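Uncharacterized conserved (Bdellovibrio bacteriovorus, PDB 7O21) probably trims cell-wall peptidoglycan as a YkuD-family L,D-carboxypeptidase carrying an added NTF2-like domain, an editing activity linked to the curved shape of this predatory bacterium. Local coordinates at residues His187-Arg190 against Arg191-Ser195; Ser200-Gln203 against Ala204-Gln208; Ile63-Ile66 against Thr67-Pro70; Leu45-Lys48 against Glu49-Lys52. All coordinates share one frame; numbering follows the deposited sequence. Where two conformers were deposited one is given.

Contact 1 of 4, residues His187-Arg190 against Arg191-Ser195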
loop_
_atom_site.group_PDB
_atom_site.type_symbol
_atom_site.label_atom_id
_atom_site.label_comp_id
_atom_site.label_asym_id
_atom_site.label_seq_id
_atom_site.Cartn_x
_atom_site.Cartn_y
_atom_site.Cartn_z
ATOM N N HIS A 187 -18.214 28.845 -4.539
ATOM C CA HIS A 187 -17.819 27.442 -4.686
ATOM C C HIS A 187 -17.782 27.041 -6.151
ATOM O O HIS A 187 -16.817 26.417 -6.615
ATOM C CB HIS A 187 -18.786 26.533 -3.926
ATOM C CG HIS A 187 -18.249 25.156 -3.691
ATOM N ND1 HIS A 187 -18.454 24.115 -4.570
ATOM C CD2 HIS A 187 -17.505 24.658 -2.677
ATOM C CE1 HIS A 187 -17.863 23.029 -4.103
ATOM N NE2 HIS A 187 -17.271 23.335 -2.962
ATOM N N ASP A 188 -18.825 27.393 -6.904
ATOM C CA ASP A 188 -18.857 27.042 -8.318
ATOM C C ASP A 188 -17.746 27.743 -9.087
ATOM O O ASP A 188 -17.168 27.169 -10.018
ATOM C CB ASP A 188 -20.215 27.363 -8.935
ATOM C CG ASP A 188 -20.325 26.864 -10.353
ATOM O OD1 ASP A 188 -20.393 25.631 -10.540
ATOM O OD2 ASP A 188 -20.319 27.696 -11.285
ATOM N N LYS A 189 -17.433 28.984 -8.716
ATOM C CA LYS A 189 -16.340 29.687 -9.372
ATOM C C LYS A 189 -15.031 28.943 -9.164
ATOM O O LYS A 189 -14.281 28.704 -10.115
ATOM C CB LYS A 189 -16.258 31.123 -8.846
ATOM C CG LYS A 189 -15.221 31.986 -9.547
ATOM C CD LYS A 189 -13.926 32.046 -8.755
ATOM C CE LYS A 189 -12.894 32.943 -9.437
ATOM N NZ LYS A 189 -12.755 32.663 -10.899
ATOM N N ARG A 190 -14.750 28.555 -7.919
ATOM C CA ARG A 190 -13.538 27.795 -7.624
ATOM C C ARG A 190 -13.522 26.461 -8.355
ATOM O O ARG A 190 -12.480 26.050 -8.882
ATOM C CB ARG A 190 -13.414 27.580 -6.118
ATOM C CG ARG A 190 -13.273 28.872 -5.345
ATOM C CD ARG A 190 -12.863 28.613 -3.918
ATOM N NE ARG A 190 -12.870 29.845 -3.139
ATOM C CZ ARG A 190 -12.214 30.004 -1.997
ATOM N NH1 ARG A 190 -11.489 29.008 -1.499
ATOM N NH2 ARG A 190 -12.286 31.159 -1.355
ATOM N N ARG A 191 -14.662 25.766 -8.385
ATOM C CA ARG A 191 -14.725 24.496 -9.103
ATOM C C ARG A 191 -14.401 24.688 -10.580
ATOM O O ARG A 191 -13.618 23.927 -11.156
ATOM C CB ARG A 191 -16.099 23.849 -8.920
ATOM C CG ARG A 191 -16.222 22.457 -9.535
ATOM C CD ARG A 191 -17.669 21.949 -9.569
ATOM N NE ARG A 191 -18.546 22.828 -10.343
ATOM C CZ ARG A 191 -18.564 22.884 -11.671
ATOM N NH1 ARG A 191 -17.757 22.105 -12.383
ATOM N NH2 ARG A 191 -19.386 23.721 -12.287
ATOM N N GLN A 192 -14.983 25.714 -11.211
ATOM C CA GLN A 192 -14.709 25.963 -12.625
ATOM C C GLN A 192 -13.249 26.328 -12.846
ATOM O O GLN A 192 -12.651 25.926 -13.851
ATOM C CB GLN A 192 -15.609 27.084 -13.142
ATOM C CG GLN A 192 -17.079 26.741 -13.179
ATOM C CD GLN A 192 -17.928 27.926 -13.601
ATOM O OE1 GLN A 192 -17.407 29.000 -13.918
ATOM N NE2 GLN A 192 -19.242 27.742 -13.594
ATOM N N ASP A 193 -12.664 27.103 -11.931
ATOM C CA ASP A 193 -11.261 27.478 -12.063
ATOM C C ASP A 193 -10.383 26.237 -12.116
ATOM O O ASP A 193 -9.500 26.115 -12.973
ATOM C CB ASP A 193 -10.846 28.367 -10.892
ATOM C CG ASP A 193 -11.335 29.792 -11.035
ATOM O OD1 ASP A 193 -11.815 30.164 -12.128
ATOM O OD2 ASP A 193 -11.225 30.533 -10.041
ATOM N N LEU A 194 -10.619 25.296 -11.201
ATOM C CA LEU A 194 -9.793 24.093 -11.176
ATOM C C LEU A 194 -10.139 23.164 -12.336
ATOM O O LEU A 194 -9.256 22.496 -12.888
ATOM C CB LEU A 194 -9.928 23.397 -9.817
ATOM C CG LEU A 194 -9.011 23.977 -8.732
ATOM C CD1 LEU A 194 -7.541 23.886 -9.145
ATOM C CD2 LEU A 194 -9.383 25.416 -8.398
ATOM N N SER A 195 -11.417 23.103 -12.723
ATOM C CA SER A 195 -11.787 22.336 -13.911
ATOM C C SER A 195 -11.056 22.846 -15.143
ATOM O O SER A 195 -10.618 22.056 -15.985
ATOM C CB SER A 195 -13.297 22.384 -14.145
ATOM O OG SER A 195 -13.994 21.712 -13.118
#

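Contact 2 of 4, residues Ser200-Gln203 against Ala204-Gln208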
loop_
_atom_site.group_PDB
_atom_site.type_symbol
_atom_site.label_atom_id
_atom_site.label_comp_id
_atom_site.label_asym_id
_atom_site.label_seq_id
_atom_site.Cartn_x
_atom_site.Cartn_y
_atom_site.Cartn_z
ATOM N N SER A 200 -6.968 22.340 -19.304
ATOM C CA SER A 200 -5.783 22.866 -19.969
ATOM C C SER A 200 -4.672 21.822 -20.026
ATOM O O SER A 200 -3.999 21.674 -21.057
ATOM C CB SER A 200 -5.322 24.139 -19.261
ATOM O OG SER A 200 -4.300 24.801 -19.994
ATOM N N TRP A 201 -4.450 21.113 -18.914
ATOM C CA TRP A 201 -3.479 20.027 -18.882
ATOM C C TRP A 201 -3.886 18.926 -19.845
ATOM O O TRP A 201 -3.078 18.472 -20.664
ATOM C CB TRP A 201 -3.369 19.510 -17.444
ATOM C CG TRP A 201 -2.672 18.182 -17.295
ATOM C CD1 TRP A 201 -1.333 17.962 -17.265
ATOM C CD2 TRP A 201 -3.296 16.909 -17.083
ATOM N NE1 TRP A 201 -1.074 16.614 -17.097
ATOM C CE2 TRP A 201 -2.263 15.952 -16.963
ATOM C CE3 TRP A 201 -4.625 16.483 -16.992
ATOM C CZ2 TRP A 201 -2.519 14.593 -16.770
ATOM C CZ3 TRP A 201 -4.880 15.135 -16.798
ATOM C CH2 TRP A 201 -3.833 14.205 -16.689
ATOM N N ARG A 202 -5.155 18.505 -19.786
ATOM C CA ARG A 202 -5.619 17.445 -20.682
ATOM C C ARG A 202 -5.418 17.829 -22.143
ATOM O O ARG A 202 -4.946 17.018 -22.951
ATOM C CB ARG A 202 -7.097 17.118 -20.423
ATOM C CG ARG A 202 -7.588 15.862 -21.167
ATOM C CD ARG A 202 -9.084 15.853 -21.361
ATOM N NE ARG A 202 -9.528 16.985 -22.168
ATOM C CZ ARG A 202 -9.455 17.023 -23.495
ATOM N NH1 ARG A 202 -8.964 15.987 -24.166
ATOM N NH2 ARG A 202 -9.879 18.093 -24.151
ATOM N N GLN A 203 -5.793 19.058 -22.504
ATOM C CA GLN A 203 -5.648 19.501 -23.889
ATOM C C GLN A 203 -4.187 19.538 -24.313
ATOM O O GLN A 203 -3.853 19.136 -25.436
ATOM C CB GLN A 203 -6.296 20.875 -24.082
ATOM C CG GLN A 203 -7.813 20.854 -24.207
ATOM C CD GLN A 203 -8.410 22.254 -24.325
ATOM O OE1 GLN A 203 -7.687 23.240 -24.474
ATOM N NE2 GLN A 203 -9.732 22.342 -24.249
ATOM N N ALA A 204 -3.294 20.008 -23.431
ATOM C CA ALA A 204 -1.878 20.076 -23.787
ATOM C C ALA A 204 -1.310 18.684 -24.020
ATOM O O ALA A 204 -0.566 18.453 -24.984
ATOM C CB ALA A 204 -1.084 20.809 -22.707
ATOM N N TRP A 205 -1.666 17.740 -23.156
ATOM C CA TRP A 205 -1.249 16.360 -23.351
ATOM C C TRP A 205 -1.812 15.810 -24.660
ATOM O O TRP A 205 -1.067 15.272 -25.493
ATOM C CB TRP A 205 -1.721 15.546 -22.142
ATOM C CG TRP A 205 -1.290 14.116 -22.142
ATOM C CD1 TRP A 205 -0.388 13.524 -22.981
ATOM C CD2 TRP A 205 -1.748 13.089 -21.255
ATOM N NE1 TRP A 205 -0.258 12.189 -22.676
ATOM C CE2 TRP A 205 -1.082 11.898 -21.618
ATOM C CE3 TRP A 205 -2.662 13.058 -20.196
ATOM C CZ2 TRP A 205 -1.301 10.690 -20.955
ATOM C CZ3 TRP A 205 -2.875 11.854 -19.540
ATOM C CH2 TRP A 205 -2.193 10.689 -19.922
ATOM N N GLU A 206 -3.127 15.953 -24.869
ATOM C CA GLU A 206 -3.755 15.407 -26.071
ATOM C C GLU A 206 -3.176 16.012 -27.347
ATOM O O GLU A 206 -2.979 15.301 -28.344
ATOM C CB GLU A 206 -5.270 15.601 -26.010
ATOM C CG GLU A 206 -6.007 15.007 -27.204
ATOM C CD GLU A 206 -7.512 15.075 -27.025
ATOM O OE1 GLU A 206 -8.087 16.155 -27.277
ATOM O OE2 GLU A 206 -8.116 14.065 -26.610
ATOM N N ASN A 207 -2.934 17.325 -27.350
ATOM C CA ASN A 207 -2.281 17.971 -28.486
ATOM C C ASN A 207 -0.822 17.580 -28.599
ATOM O O ASN A 207 -0.179 17.930 -29.593
ATOM C CB ASN A 207 -2.351 19.489 -28.317
ATOM C CG ASN A 207 -3.705 20.056 -28.653
ATOM O OD1 ASN A 207 -4.448 19.500 -29.469
ATOM N ND2 ASN A 207 -4.035 21.185 -28.032
ATOM N N GLN A 208 -0.287 16.875 -27.602
ATOM C CA GLN A 208 1.143 16.604 -27.515
ATOM C C GLN A 208 1.955 17.877 -27.744
ATOM O O GLN A 208 2.947 17.898 -28.477
ATOM C CB GLN A 208 1.544 15.440 -28.419
ATOM C CG GLN A 208 0.706 14.209 -28.114
ATOM C CD GLN A 208 1.210 12.958 -28.789
ATOM O OE1 GLN A 208 1.988 12.189 -28.220
ATOM N NE2 GLN A 208 0.763 12.741 -30.019
HETATM O O HOH W 1 -10.378 17.451 -27.001
#

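Contact 3 of 4, residues Ile63-Ile66 against Thr67-Pro70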
loop_
_atom_site.group_PDB
_atom_site.type_symbol
_atom_site.label_atom_id
_atom_site.label_comp_id
_atom_site.label_asym_id
_atom_site.label_seq_id
_atom_site.Cartn_x
_atom_site.Cartn_y
_atom_site.Cartn_z
ATOM N N ILE A 63 -22.113 19.227 -5.179
ATOM C CA ILE A 63 -22.008 18.384 -3.998
ATOM C C ILE A 63 -23.133 18.781 -3.052
ATOM O O ILE A 63 -23.588 19.930 -3.049
ATOM C CB ILE A 63 -20.633 18.511 -3.301
ATOM C CG1 ILE A 63 -20.451 19.916 -2.716
ATOM C CG2 ILE A 63 -19.511 18.133 -4.264
ATOM C CD1 ILE A 63 -19.176 20.088 -1.914
ATOM N N GLN A 64 -23.570 17.833 -2.228
ATOM C CA GLN A 64 -24.676 18.078 -1.312
ATOM C C GLN A 64 -24.355 17.419 0.020
ATOM O O GLN A 64 -24.004 16.240 0.052
ATOM C CB GLN A 64 -25.962 17.478 -1.887
ATOM C CG GLN A 64 -27.218 17.790 -1.093
ATOM C CD GLN A 64 -28.471 17.318 -1.795
ATOM O OE1 GLN A 64 -28.420 16.834 -2.926
ATOM N NE2 GLN A 64 -29.614 17.464 -1.130
ATOM N N LYS A 65 -24.480 18.168 1.111
ATOM C CA LYS A 65 -24.285 17.590 2.433
ATOM C C LYS A 65 -25.531 16.800 2.798
ATOM O O LYS A 65 -26.651 17.313 2.709
ATOM C CB LYS A 65 -24.031 18.683 3.473
ATOM C CG LYS A 65 -23.677 18.143 4.857
ATOM C CD LYS A 65 -23.533 19.262 5.890
ATOM C CE LYS A 65 -22.141 19.890 5.848
ATOM N NZ LYS A 65 -21.917 20.916 6.917
ATOM N N ILE A 66 -25.344 15.545 3.195
ATOM C CA ILE A 66 -26.469 14.687 3.515
ATOM C C ILE A 66 -26.620 14.437 5.009
ATOM O O ILE A 66 -27.745 14.218 5.468
ATOM C CB ILE A 66 -26.481 13.365 2.730
ATOM C CG1 ILE A 66 -25.225 12.574 3.039
ATOM C CG2 ILE A 66 -26.621 13.629 1.228
ATOM C CD1 ILE A 66 -25.180 11.220 2.352
ATOM N N THR A 67 -25.538 14.463 5.780
ATOM C CA THR A 67 -25.639 14.284 7.224
ATOM C C THR A 67 -24.391 14.848 7.896
ATOM O O THR A 67 -23.412 15.209 7.236
ATOM C CB THR A 67 -25.858 12.810 7.580
ATOM O OG1 THR A 67 -26.309 12.707 8.941
ATOM C CG2 THR A 67 -24.570 12.023 7.407
ATOM N N GLU A 68 -24.448 14.940 9.227
ATOM C CA GLU A 68 -23.390 15.548 10.015
ATOM C C GLU A 68 -23.502 15.047 11.451
ATOM O O GLU A 68 -24.611 14.913 11.982
ATOM C CB GLU A 68 -23.530 17.075 9.995
ATOM C CG GLU A 68 -22.426 17.821 10.707
ATOM C CD GLU A 68 -22.428 19.297 10.367
ATOM O OE1 GLU A 68 -22.326 19.634 9.167
ATOM O OE2 GLU A 68 -22.544 20.116 11.290
ATOM N N TYR A 69 -22.361 14.773 12.071
ATOM C CA TYR A 69 -22.326 14.240 13.423
ATOM C C TYR A 69 -21.162 14.870 14.184
ATOM O O TYR A 69 -20.212 15.353 13.574
ATOM C CB TYR A 69 -22.094 12.727 13.387
ATOM C CG TYR A 69 -23.094 11.974 12.537
ATOM C CD1 TYR A 69 -24.399 11.817 12.966
ATOM C CD2 TYR A 69 -22.732 11.416 11.317
ATOM C CE1 TYR A 69 -25.326 11.135 12.213
ATOM C CE2 TYR A 69 -23.661 10.723 10.548
ATOM C CZ TYR A 69 -24.954 10.590 11.008
ATOM O OH TYR A 69 -25.898 9.914 10.273
ATOM N N PRO A 70 -21.220 14.848 15.514
ATOM C CA PRO A 70 -20.035 15.242 16.285
ATOM C C PRO A 70 -18.868 14.294 16.039
ATOM O O PRO A 70 -19.045 13.098 15.789
ATOM C CB PRO A 70 -20.512 15.156 17.740
ATOM C CG PRO A 70 -22.032 15.117 17.661
ATOM C CD PRO A 70 -22.345 14.439 16.370
#

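Contact 4 of 4, residues Leu45-Lys48 against Glu49-Lys52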
loop_
_atom_site.group_PDB
_atom_site.type_symbol
_atom_site.label_atom_id
_atom_site.label_comp_id
_atom_site.label_asym_id
_atom_site.label_seq_id
_atom_site.Cartn_x
_atom_site.Cartn_y
_atom_site.Cartn_z
ATOM N N LEU A 45 -16.000 14.502 5.431
ATOM C CA LEU A 45 -15.248 15.722 5.711
ATOM C C LEU A 45 -15.191 15.910 7.219
ATOM O O LEU A 45 -16.237 15.961 7.879
ATOM C CB LEU A 45 -15.920 16.938 5.070
ATOM C CG LEU A 45 -15.337 18.289 5.477
ATOM C CD1 LEU A 45 -13.930 18.435 4.950
ATOM C CD2 LEU A 45 -16.237 19.416 4.968
ATOM N N VAL A 46 -13.979 15.996 7.766
ATOM C CA VAL A 46 -13.774 16.176 9.205
ATOM C C VAL A 46 -13.262 17.591 9.448
ATOM O O VAL A 46 -12.225 17.989 8.907
ATOM C CB VAL A 46 -12.799 15.140 9.780
ATOM C CG1 VAL A 46 -12.626 15.352 11.296
ATOM C CG2 VAL A 46 -13.256 13.727 9.467
ATOM N N ASP A 47 -13.978 18.342 10.276
ATOM C CA ASP A 47 -13.668 19.733 10.605
ATOM C C ASP A 47 -13.201 19.720 12.059
ATOM O O ASP A 47 -14.022 19.653 12.979
ATOM C CB ASP A 47 -14.942 20.554 10.410
ATOM C CG ASP A 47 -14.790 22.009 10.781
ATOM O OD1 ASP A 47 -13.836 22.381 11.495
ATOM O OD2 ASP A 47 -15.660 22.791 10.343
ATOM N N LYS A 48 -11.879 19.762 12.272
ATOM C CA LYS A 48 -11.356 19.652 13.632
ATOM C C LYS A 48 -11.825 20.804 14.504
ATOM O O LYS A 48 -12.187 20.596 15.669
ATOM C CB LYS A 48 -9.830 19.596 13.644
ATOM C CG LYS A 48 -9.226 18.389 12.949
ATOM C CD LYS A 48 -7.710 18.429 13.136
ATOM C CE LYS A 48 -7.008 17.295 12.421
ATOM N NZ LYS A 48 -5.537 17.563 12.380
ATOM N N GLU A 49 -11.815 22.026 13.963
ATOM C CA GLU A 49 -12.159 23.195 14.768
ATOM C C GLU A 49 -13.588 23.101 15.289
ATOM O O GLU A 49 -13.847 23.364 16.469
ATOM C CB GLU A 49 -11.968 24.461 13.937
ATOM C CG GLU A 49 -12.477 25.720 14.614
ATOM C CD GLU A 49 -12.440 26.917 13.690
ATOM O OE1 GLU A 49 -11.914 26.779 12.567
ATOM O OE2 GLU A 49 -12.938 27.994 14.082
ATOM N N GLN A 50 -14.535 22.737 14.418
ATOM C CA GLN A 50 -15.938 22.636 14.802
ATOM C C GLN A 50 -16.292 21.306 15.447
ATOM O O GLN A 50 -17.428 21.149 15.912
ATOM C CB GLN A 50 -16.837 22.884 13.591
ATOM C CG GLN A 50 -16.674 24.284 12.985
ATOM C CD GLN A 50 -16.957 25.396 13.982
ATOM O OE1 GLN A 50 -16.164 26.330 14.137
ATOM N NE2 GLN A 50 -18.086 25.297 14.666
ATOM N N ARG A 51 -15.362 20.348 15.494
ATOM C CA ARG A 51 -15.650 19.021 16.039
ATOM C C ARG A 51 -16.849 18.383 15.329
ATOM O O ARG A 51 -17.797 17.904 15.957
ATOM C CB ARG A 51 -15.833 19.069 17.564
ATOM C CG ARG A 51 -14.562 19.439 18.316
ATOM C CD ARG A 51 -14.857 19.721 19.788
ATOM N NE ARG A 51 -15.831 20.799 19.941
ATOM C CZ ARG A 51 -15.544 22.011 20.404
ATOM N NH1 ARG A 51 -14.303 22.313 20.766
ATOM N NH2 ARG A 51 -16.500 22.926 20.504
ATOM N N LYS A 52 -16.791 18.349 13.995
ATOM C CA LYS A 52 -17.900 17.836 13.202
ATOM C C LYS A 52 -17.377 16.973 12.067
ATOM O O LYS A 52 -16.349 17.285 11.458
ATOM C CB LYS A 52 -18.742 18.959 12.590
ATOM C CG LYS A 52 -19.391 19.884 13.609
ATOM C CD LYS A 52 -20.566 19.224 14.305
ATOM C CE LYS A 52 -21.412 20.260 15.032
ATOM N NZ LYS A 52 -21.638 19.880 16.448
HETATM O O HOH W 2 -13.621 25.084 10.596
#

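Contact 1 of 4, residues His187-Arg190 against Arg191-Ser195
Lys189 and Asp193 form an i to i+4 salt bridge along a helix, in which Lys189 NZ gives a 2.8 Å bond to the syn lone pair of Asp193 OD2 and a weak one to OD1. Bends in the lysine chain at chi2 (-98°) and chi4 bring the ammonium back to the carboxylate, and OD1 has a second cation in Arg196. Because Asp188 has two conformers, its bridge to Arg191 may not always be made. In one of them Arg191 NH2 meets Asp188 OD1 at 2.8 Å, on the syn side and near the guanidinium plane, the two flat groups being turned 48° apart. Arg191 NH1 is satisfied separately by Gln32 OE1. Backbone bonds run from Arg191 N to His187 O (2.9 Å) through to Leu194 N and Arg190 O (3.1 Å). Arg191 O accepts twice, from Ser195 N at 2.8 Å and from Ser195 OG at 3.0 Å, the hydroxyl lying above the carbonyl plane. His187 NE2 donates to Leu30 O, and Arg190 NE pairs with Glu186. Helix 184-206 rests His187, Arg190 and Leu194 on Leu31 of strand 30-32, while Leu194 and Ser195 reach Ile254 of strand 246-257 and His187 touches Ile63 of strand 62-73.

Contact 2 of 4, residues Ser200-Gln203 against Ala204-Gln208
Arg202 NH1 is gripped from several directions: both carboxylate oxygens of Glu206 lie 3.2 Å from Arg202 NH1, the bond to OE1 being weak, and the backbone O of Val247 takes a further bond from it. The two side chains run side by side along the helix, with OE1 at the edge of the guanidinium and the two planes turned 73° apart. A bend at chi3 (62°) in the otherwise extended arginine chain sets the group there. A water closes the arrangement, accepting from Arg202 NH2 at 3.0 Å and donating to Glu206 OE1 at 2.6 Å. Arg202 NH2 is also paired with Glu199, which holds Gln203 NE2 as well, and Glu206 OE2 accepts from Val247 N. The charged pair therefore ties the last turns of helix 184-206 to the start of strand 246-257, in the layout of an NTF2-like domain, where a long helix packs on a curved antiparallel sheet. The helix ends in a Schellman motif: Gln208 has positive phi (48°), and its N bonds to Trp205 O at 2.8 Å. Beyond that turn Gln208 NE2 reaches Tyr242 O. On the sheet-facing side Trp201 and Trp205 point the same way with their six-membered rings oblique, centroids 5.5 Å apart; Trp201 CZ2 lies 3.8 Å from Trp205 CE3. Trp201 NE1 bonds to Tyr217 OH and its ring meets Phe216 edge-to-face, whereas the Trp205 ring meets that of Tyr213.

Contact 3 of 4, residues Ile63-Ile66 against Thr67-Pro70
Lys65 and Glu68 carry the ionic part of the contact, a salt bridge on the surface of strand 62-73. Lys65 NZ lies 2.6 Å from Glu68 OE1 and approaches it nearly along the C-O bond, while Lys65 CE follows at 3.3 Å from the same oxygen. A turn at chi3 (-84°) in the lysine bends its end toward the extended glutamate. Each partner has a further bond: Lys65 NZ to Tyr181 OH, and Glu68 OE1 to Ser54 OG on the adjoining strand. OE1 is thus held by an ammonium and a hydroxyl, which probably limits the movement of this end of Glu68. Van der Waals contacts make up a second group. The aliphatic part of Lys65 lies against Ser54 and Phe56, with Lys65 CG 3.8 Å from Thr67 O. Ile66 and Thr67 both pack on Val55, away from the ionic pair, and Tyr69 reaches helix 156-163 at Val158 and Leu162. In the backbone, Gln64 bonds with Glu57 and Tyr69 with Leu53, but Ile66 and Thr67 share the single residue Val55, and Thr67 N is buried with no partner in the model. The psi of Ile66 is -29°, and the segments on either side run 50° apart. Two residues opposite one, the first with nearly helical torsions, resemble a classic beta bulge in torsions and register, although the second N-H bond is missing; the bulge puts Lys65 and Glu68 on the same face of the strand in the hairpin 52-59/62-73.

Contact 4 of 4, residues Leu45-Lys48 against Glu49-Lys52
Asp47 folds its side chain over the turn that follows it, against Glu49 and Gln50. Its CB lies 3.7 Å from Lys52 O across the strand pair. CG stands opposite the backbone N (chi1 177°) and leans on the Gln50 CB methylene. Asp47 OD1 accepts from Gln50 N at 3.0 Å in a nearly straight bond (171°), the donor coming from above the carboxylate plane. A water sits 2.9 Å from Asp47 OD1, and Glu49 OE1 is 3.1 Å from the same water. Asp47 OD2 rests beside the glutamine chain, 3.2 Å from Gln50 CG. The backbone here is a beta hairpin joining strands 42-47 and 52-59: Asp47 and Lys52 form an antiparallel hydrogen-bonded pair, with Asp47 N to Lys52 O at 2.9 Å and Lys52 N to Asp47 O at 3.2 Å. Arg51, with positive phi (55°), faces Asp47 together with Lys52, a G1 beta bulge, and Arg51 N makes a weak bond to Lys48 O. Glu49 OE1 also accepts from His178 ND1. Lys48 extends the other way, its NZ in a salt bridge with Asp177 and bonded to Thr88 OG1 and Pro89 O. The Lys48 side chain is about 10 Å from that of Cys151, the predicted nucleophile.

Along the chain the order is contact 4, contact 3, contact 1, contact 2. Contacts 4 and 3 lie on the same sheet of the L,D-transpeptidase catalytic domain, their centres 12 Å apart, and touch where Lys52 CD meets Glu68 OE2. Contacts 1 and 2 follow each other on helix 184-206, centres 19 Å apart, with contact 2 within the NTF2-like part. Contact 1 touches contact 3 through His187 and Ile63, so the start of that helix meets the catalytic sheet while its end, 36 Å from contact 3 between centres, packs in the other domain. The helix therefore runs from the catalytic sheet into the NTF2-like part.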